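Local atomic coordinates of acyl-CoA dehydrogenase (Thermus thermophilus, PDB entry 2Z1Q), a protein that probably catalyses the FAD-dependent 2,3-dehydrogenation of saturated acyl-CoA thioesters, with transfer of the reducing equivalents to an electron acceptor. Residues 46-49 with 50-53; 86-89 with 90-94; 238-241 with 242-246; 523-526 with 527-531. All blocks are in the same frame, centred on the assembly; numbering follows the deposited sequence.

Contact 1. Residues 46-49 with 50-53; sequences EVLP and LLER
L50 folds back over the preceding helical turn and meets the carbonyl oxygen of E46. Its CG lies 3.7 Å from E46 O, and its CD1 is nearly as close. The first torsion sets this up: CG is anti to the carbonyl carbon of L50 and beside its N (chi1 -58°), which turns the branch toward the earlier turn. Of the other side chains, L48 and L51 touch through one methyl each. CD1 of L48 is 4.0 Å from CD2 of L51, at a slant.

Two backbone bonds span three residues. L50 N donates to V47 O at 3.0 Å. L51 N donates to L48 O at 3.2 Å. In both bonds the donor lies well above the carbonyl plane.

Two waters extend the backbone network at L48 and P49. Water 1 donates to L48 O and accepts from E52 N, 2.8 Å to each. Water 2 donates to P49 O at 2.9 Å and accepts from R53 N at 3.0 Å. Each thus bridges a pair of residues four apart.

L50 also packs on L65 of helix 62-71, which V47 and E46 touch too. Cutting L50 back to alanine is likely to open a gap against L65 and to uncover the E46 carbonyl. R53 points onward to a salt bridge with E58.

The helix is kinked at P49, whose N lacks a bond to the turn before. This is a proline kink, followed by two water-bridged pairs, near the end of helix 30-54 in the helical N-terminal domain of the acyl-CoA dehydrogenase fold.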
# COMPACT_ATOMS: atom_id res chain seq x y z
N GLU B 46 5.61 -28.17 10.23
CA GLU B 46 6.87 -27.78 10.87
C GLU B 46 7.02 -26.27 11.10
O GLU B 46 7.11 -25.81 12.23
CB GLU B 46 8.05 -28.28 10.03
CG GLU B 46 7.98 -29.75 9.64
CD GLU B 46 8.28 -30.69 10.80
OE1 GLU B 46 7.51 -30.70 11.78
OE2 GLU B 46 9.29 -31.43 10.72
N VAL B 47 7.03 -25.51 10.02
CA VAL B 47 7.21 -24.06 10.10
C VAL B 47 6.10 -23.26 10.76
O VAL B 47 6.35 -22.53 11.72
CB VAL B 47 7.45 -23.46 8.71
CG1 VAL B 47 7.77 -21.98 8.85
CG2 VAL B 47 8.58 -24.20 8.02
N LEU B 48 4.89 -23.38 10.25
CA LEU B 48 3.76 -22.64 10.77
C LEU B 48 3.56 -22.76 12.29
O LEU B 48 3.28 -21.77 12.97
CB LEU B 48 2.48 -23.09 10.07
CG LEU B 48 1.42 -22.02 9.86
CD1 LEU B 48 2.04 -20.85 9.13
CD2 LEU B 48 0.25 -22.61 9.07
N PRO B 49 3.69 -23.98 12.83
CA PRO B 49 3.51 -24.19 14.27
C PRO B 49 4.48 -23.39 15.15
O PRO B 49 4.19 -23.11 16.31
CB PRO B 49 3.71 -25.70 14.42
CG PRO B 49 3.19 -26.23 13.11
CD PRO B 49 3.77 -25.26 12.11
N LEU B 50 5.62 -23.01 14.57
CA LEU B 50 6.65 -22.26 15.30
C LEU B 50 6.72 -20.78 14.92
O LEU B 50 7.44 -20.00 15.55
CB LEU B 50 8.01 -22.91 15.06
CG LEU B 50 8.16 -24.38 15.45
CD1 LEU B 50 9.51 -24.85 14.95
CD2 LEU B 50 8.04 -24.57 16.96
N LEU B 51 5.97 -20.38 13.90
CA LEU B 51 5.96 -19.00 13.43
C LEU B 51 5.80 -17.94 14.52
O LEU B 51 6.54 -16.96 14.55
CB LEU B 51 4.86 -18.82 12.39
CG LEU B 51 4.82 -17.47 11.68
CD1 LEU B 51 6.21 -17.08 11.17
CD2 LEU B 51 3.81 -17.56 10.54
N GLU B 52 4.82 -18.13 15.40
CA GLU B 52 4.55 -17.19 16.47
C GLU B 52 5.76 -17.01 17.39
O GLU B 52 6.14 -15.88 17.70
CB GLU B 52 3.34 -17.66 17.30
CG GLU B 52 2.44 -16.55 17.81
CD GLU B 52 1.75 -15.76 16.70
OE1 GLU B 52 1.11 -16.39 15.82
OE2 GLU B 52 1.85 -14.51 16.70
N ARG B 53 6.36 -18.11 17.82
CA ARG B 53 7.53 -18.04 18.69
C ARG B 53 8.70 -17.36 18.00
O ARG B 53 9.43 -16.60 18.61
CB ARG B 53 7.95 -19.43 19.17
CG ARG B 53 7.03 -20.06 20.22
CD ARG B 53 7.35 -21.55 20.42
NE ARG B 53 8.69 -21.83 20.93
CZ ARG B 53 9.20 -23.06 21.03
NH1 ARG B 53 10.43 -23.25 21.51
NH2 ARG B 53 8.49 -24.10 20.64
O HOH W 1 2.84 -20.11 15.24
O HOH W 2 4.83 -20.67 17.73

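Contact 2. Residues 86-89 with 90-94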
# COMPACT_ATOMS: atom_id res chain seq x y z
N LEU B 86 20.83 -32.26 -5.71
CA LEU B 86 19.93 -33.01 -6.57
C LEU B 86 19.96 -32.46 -7.99
O LEU B 86 19.51 -33.11 -8.93
CB LEU B 86 18.49 -32.94 -6.05
CG LEU B 86 18.09 -33.89 -4.93
CD1 LEU B 86 19.17 -33.92 -3.87
CD2 LEU B 86 16.77 -33.43 -4.33
N ASP B 87 20.49 -31.25 -8.13
CA ASP B 87 20.60 -30.59 -9.43
C ASP B 87 19.36 -30.76 -10.30
O ASP B 87 19.40 -31.35 -11.38
CB ASP B 87 21.81 -31.13 -10.18
CG ASP B 87 22.18 -30.28 -11.36
OD1 ASP B 87 23.08 -30.69 -12.12
OD2 ASP B 87 21.59 -29.20 -11.53
N LEU B 88 18.25 -30.22 -9.81
CA LEU B 88 16.98 -30.32 -10.51
C LEU B 88 16.64 -29.07 -11.32
O LEU B 88 17.23 -28.01 -11.13
CB LEU B 88 15.87 -30.60 -9.49
CG LEU B 88 15.93 -31.96 -8.78
CD1 LEU B 88 14.99 -31.97 -7.58
CD2 LEU B 88 15.57 -33.05 -9.78
N PRO B 89 15.69 -29.20 -12.25
CA PRO B 89 15.27 -28.07 -13.09
C PRO B 89 14.80 -26.87 -12.27
O PRO B 89 14.12 -27.02 -11.25
CB PRO B 89 14.15 -28.67 -13.94
CG PRO B 89 14.59 -30.10 -14.11
CD PRO B 89 15.10 -30.47 -12.73
N LYS B 90 15.15 -25.67 -12.73
CA LYS B 90 14.79 -24.44 -12.03
C LYS B 90 13.31 -24.38 -11.68
O LYS B 90 12.92 -23.75 -10.69
CB LYS B 90 15.21 -23.24 -12.87
CG LYS B 90 16.70 -23.27 -13.17
CD LYS B 90 17.50 -23.51 -11.88
CE LYS B 90 18.94 -23.91 -12.17
NZ LYS B 90 19.65 -24.37 -10.93
N VAL B 91 12.47 -25.06 -12.46
CA VAL B 91 11.05 -25.05 -12.16
C VAL B 91 10.77 -25.56 -10.74
O VAL B 91 9.93 -25.00 -10.04
CB VAL B 91 10.24 -25.90 -13.16
CG1 VAL B 91 10.76 -27.34 -13.18
CG2 VAL B 91 8.78 -25.86 -12.77
N ILE B 92 11.49 -26.60 -10.33
CA ILE B 92 11.32 -27.20 -9.00
C ILE B 92 11.68 -26.23 -7.87
O ILE B 92 10.90 -26.03 -6.93
CB ILE B 92 12.17 -28.49 -8.86
CG1 ILE B 92 11.66 -29.56 -9.82
CG2 ILE B 92 12.13 -29.00 -7.43
CD1 ILE B 92 12.43 -30.87 -9.73
N SER B 93 12.86 -25.62 -7.94
CA SER B 93 13.25 -24.67 -6.90
C SER B 93 12.30 -23.47 -6.91
O SER B 93 12.11 -22.82 -5.88
CB SER B 93 14.70 -24.21 -7.12
OG SER B 93 14.93 -23.81 -8.45
N THR B 94 11.69 -23.20 -8.06
CA THR B 94 10.76 -22.08 -8.17
C THR B 94 9.42 -22.38 -7.49
O THR B 94 8.87 -21.51 -6.81
CB THR B 94 10.52 -21.68 -9.64
OG1 THR B 94 11.76 -21.29 -10.24
CG2 THR B 94 9.55 -20.52 -9.72
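I92 sets its terminal methyl against the side chain of L88. This is the main apolar contact. CD1 of I92 lies 3.5 Å from L88 CB, a tight approach for two carbons, and 3.5 Å from L88 CD1. CG and CD2 of L88 are only slightly further off, so one methyl meets the whole leucine. The two side chains are inclined to each other. I92 has CG1 anti to its carbonyl carbon (chi1 -65°) and an extended chain beyond, which carries CD1 back to L88. P89 adds to the same patch. Its CB touches V91 CG1 at 3.7 Å, and its CD lies 4.0 Å from I92 CD1, the proline ring and the isoleucine running side by side. Beyond the two segments, L88 and I92 both pack on I35 of helix 30-54.

One backbone bond crosses the contact. I92 N donates to P89 O at 2.8 Å, bent at the hydrogen (140°). Further along, K90 O takes two bonds from T94. One comes from its N at 3.0 Å, the other from its hydroxyl OG1 at 2.8 Å. T94 OG1 is thereby turned back onto the helix itself.

Polar and charged groups find partners outside the two segments. K90 NZ forms a salt bridge with D78, which also bonds S93 OG. D87 pairs with K335. V91 N is bonded by D328, which probably offsets the positive end of the helix dipole.

This is a loop-to-helix junction: P89 O accepts from I92 N in the first turn of helix 90-99, in the helical N-terminal domain, against helix 300-331.

Contact 3. Residues 238-241 with 242-246; sequences VKVP and VENVL
P241 and N244 carry a short 3-10 turn that links two strands of the middle beta domain of the acyl-CoA dehydrogenase fold. Strand 238-241 runs antiparallel to strand 172-183. The short strand 245-246 pairs with strand 201-208. The turn carries the chain from one to the other at the protein surface.

P241 is covered most. Its carbonyl closes the turn: N244 N donates to P241 O at 2.7 Å, nearly straight at the hydrogen (157°). The donor stands above the carbonyl plane. The proline ring is touched by two side chains. N244 lies alongside it, with ND2 3.1 Å from CD and 3.6 Å from CG of P241. E243 comes to the CB of P241 with its carboxylate, OE1 at 3.3 Å. Its chain folds back to do so: CG sits between the backbone N and the carbonyl carbon (chi1 63°), and a second bend follows at chi2.

The CB of N244 is directed toward residues 238-241. CG lies anti to its carbonyl carbon, and this lays the amide along the proline. The same residue touches Y133 outside the turn, and its backbone bonds to L206 of strand 201-208.

V242 turns away, and only its CB and CG2 come near the P241 carbonyl carbon. Its backbone bonds to K171. V242 O also accepts a weak bond from V245 N at 3.3 Å.

V240 is buried, and its side chain packs on L175 of strand 172-183. Across the turn it meets the asparagine stem, where V240 CG1 lies 3.4 Å from N244 CB.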
# COMPACT_ATOMS: atom_id res chain seq x y z
N VAL B 238 39.92 -9.13 9.91
CA VAL B 238 39.57 -10.54 9.71
C VAL B 238 40.56 -11.25 8.79
O VAL B 238 40.78 -10.82 7.65
CB VAL B 238 38.13 -10.69 9.13
CG1 VAL B 238 37.87 -12.13 8.74
CG2 VAL B 238 37.09 -10.23 10.14
N LYS B 239 41.16 -12.32 9.30
CA LYS B 239 42.13 -13.12 8.55
C LYS B 239 41.40 -14.13 7.68
O LYS B 239 40.65 -14.97 8.17
CB LYS B 239 43.07 -13.86 9.50
CG LYS B 239 43.98 -12.97 10.33
CD LYS B 239 45.20 -12.53 9.55
CE LYS B 239 46.16 -13.68 9.33
NZ LYS B 239 46.62 -14.25 10.63
N VAL B 240 41.63 -14.05 6.37
CA VAL B 240 41.01 -14.96 5.43
C VAL B 240 42.06 -15.60 4.53
O VAL B 240 42.79 -14.91 3.81
CB VAL B 240 39.97 -14.21 4.56
CG1 VAL B 240 39.34 -15.15 3.57
CG2 VAL B 240 38.88 -13.61 5.46
N PRO B 241 42.17 -16.93 4.59
CA PRO B 241 43.14 -17.67 3.78
C PRO B 241 43.03 -17.30 2.30
O PRO B 241 41.93 -17.18 1.76
CB PRO B 241 42.76 -19.12 4.04
CG PRO B 241 42.32 -19.09 5.47
CD PRO B 241 41.47 -17.84 5.52
N VAL B 242 44.17 -17.10 1.65
CA VAL B 242 44.19 -16.74 0.25
C VAL B 242 43.30 -17.65 -0.60
O VAL B 242 42.70 -17.19 -1.57
CB VAL B 242 45.62 -16.80 -0.31
CG1 VAL B 242 45.64 -16.31 -1.74
CG2 VAL B 242 46.55 -15.98 0.56
N GLU B 243 43.22 -18.93 -0.26
CA GLU B 243 42.40 -19.86 -1.04
C GLU B 243 40.91 -19.67 -0.80
O GLU B 243 40.08 -20.34 -1.43
CB GLU B 243 42.79 -21.31 -0.74
CG GLU B 243 42.58 -21.77 0.70
CD GLU B 243 43.75 -21.45 1.61
OE1 GLU B 243 43.74 -21.97 2.75
OE2 GLU B 243 44.67 -20.70 1.21
N ASN B 244 40.56 -18.76 0.10
CA ASN B 244 39.16 -18.50 0.39
C ASN B 244 38.60 -17.43 -0.53
O ASN B 244 37.46 -17.00 -0.37
CB ASN B 244 38.97 -18.07 1.84
CG ASN B 244 38.88 -19.24 2.78
OD1 ASN B 244 38.66 -20.38 2.37
ND2 ASN B 244 39.02 -18.96 4.07
N VAL B 245 39.40 -17.01 -1.50
CA VAL B 245 38.95 -16.01 -2.45
C VAL B 245 37.98 -16.69 -3.40
O VAL B 245 38.33 -17.67 -4.06
CB VAL B 245 40.12 -15.45 -3.27
CG1 VAL B 245 39.59 -14.61 -4.42
CG2 VAL B 245 41.02 -14.63 -2.38
N LEU B 246 36.75 -16.18 -3.44
CA LEU B 246 35.70 -16.72 -4.29
C LEU B 246 35.74 -16.05 -5.66
O LEU B 246 35.51 -14.84 -5.77
CB LEU B 246 34.32 -16.49 -3.65
CG LEU B 246 33.31 -17.63 -3.82
CD1 LEU B 246 32.00 -17.26 -3.15
CD2 LEU B 246 33.10 -17.92 -5.29

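Contact 4. Residues 523-526 with 527-531; sequences AGAL and SVLPR
S527 has its OG between the backbone N and the carbonyl carbon (chi1 69°), which folds the hydroxyl back onto G524 O. OG donates there at 2.7 Å, tilted 26° from the carbonyl plane. S527 N donates to the same oxygen at 3.1 Å, from the same face but far higher above it. V528 N adds a weak third bond. G524 O is thus gripped mainly by one serine. Replacing S527 by alanine is likely to cost G524 O its hydroxyl bond, leaving the backbone N-H groups to hold it.

V528 N also donates to A525 O at 3.3 Å, a bond three residues long. V528 CG2 lies 3.4 Å from G524 O. CD2 of L529 lies 3.3 Å from A525 O and 4.2 Å from A525 CB. P530 has no N-H to offer, and its CD instead meets L526 O at 3.2 Å. The helix is weakly bonded by 527-528, and 529-531 keep helical backbone angles without the regular bonds.

This is the C-terminal end of helix 505-528. L529 packs on V541, Y542 and A545 of helix 535-547, and on V460 of helix 445-468. A525 touches L456 of that second helix. R531 makes a salt bridge with E475. The second subunit also packs here: S527 touches its L556, P530 its G554 and A523 its D519.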
# COMPACT_ATOMS: atom_id res chain seq x y z
N ALA B 523 -2.37 5.72 -20.85
CA ALA B 523 -2.03 6.76 -19.88
C ALA B 523 -0.52 6.90 -19.71
O ALA B 523 0.01 8.00 -19.79
CB ALA B 523 -2.70 6.46 -18.52
N GLY B 524 0.19 5.79 -19.52
CA GLY B 524 1.63 5.87 -19.36
C GLY B 524 2.37 6.42 -20.57
O GLY B 524 3.24 7.30 -20.43
N ALA B 525 2.06 5.90 -21.76
CA ALA B 525 2.72 6.37 -22.98
C ALA B 525 2.45 7.86 -23.15
O ALA B 525 3.36 8.65 -23.42
CB ALA B 525 2.21 5.58 -24.21
N LEU B 526 1.21 8.26 -22.95
CA LEU B 526 0.85 9.66 -23.10
C LEU B 526 1.38 10.57 -22.00
O LEU B 526 1.38 11.79 -22.15
CB LEU B 526 -0.67 9.81 -23.20
CG LEU B 526 -1.30 9.15 -24.42
CD1 LEU B 526 -2.82 9.16 -24.29
CD2 LEU B 526 -0.84 9.88 -25.68
N SER B 527 1.84 9.98 -20.90
CA SER B 527 2.35 10.79 -19.80
C SER B 527 3.84 11.07 -19.96
O SER B 527 4.40 11.91 -19.25
CB SER B 527 2.09 10.09 -18.45
OG SER B 527 2.90 8.93 -18.31
N VAL B 528 4.48 10.37 -20.90
CA VAL B 528 5.91 10.58 -21.14
C VAL B 528 6.23 10.96 -22.58
O VAL B 528 7.38 11.22 -22.91
CB VAL B 528 6.75 9.33 -20.76
CG1 VAL B 528 6.60 9.04 -19.28
CG2 VAL B 528 6.34 8.13 -21.60
N LEU B 529 5.21 11.01 -23.43
CA LEU B 529 5.42 11.35 -24.83
C LEU B 529 5.70 12.84 -25.07
O LEU B 529 6.58 13.20 -25.85
CB LEU B 529 4.22 10.88 -25.65
CG LEU B 529 4.49 9.79 -26.70
CD1 LEU B 529 5.80 9.05 -26.44
CD2 LEU B 529 3.33 8.83 -26.68
N PRO B 530 4.95 13.73 -24.39
CA PRO B 530 5.16 15.17 -24.55
C PRO B 530 6.62 15.53 -24.25
O PRO B 530 7.09 16.62 -24.60
CB PRO B 530 4.19 15.77 -23.52
CG PRO B 530 3.08 14.76 -23.47
CD PRO B 530 3.82 13.45 -23.48
N ARG B 531 7.33 14.60 -23.60
CA ARG B 531 8.73 14.80 -23.24
C ARG B 531 9.67 14.49 -24.41
O ARG B 531 10.81 14.97 -24.46
CB ARG B 531 9.10 13.91 -22.05
CG ARG B 531 10.55 14.00 -21.59
CD ARG B 531 10.85 15.29 -20.83
NE ARG B 531 12.17 15.23 -20.21
CZ ARG B 531 12.62 16.08 -19.28
NH1 ARG B 531 11.84 17.07 -18.85
NH2 ARG B 531 13.83 15.92 -18.76

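Overall arrangement
The four contacts follow one another along the chain without touching. Contacts 1 and 2 belong to the helical N-terminal domain, contact 3 to the beta region and contact 4 to the C-terminal helices. Contact 3 is a surface turn; the others are partly buried. Contacts 1 and 2 share helix 30-54: contact 1 lies on it, and contact 2 packs its leucine and isoleucine against it. Each contact contains a proline. In contacts 2 and 3 its carbonyl accepts the bond that closes the turn; P49 kinks a helix; P530 follows a helix end. Bridging waters take part in contact 1, and only contact 4 meets the second subunit.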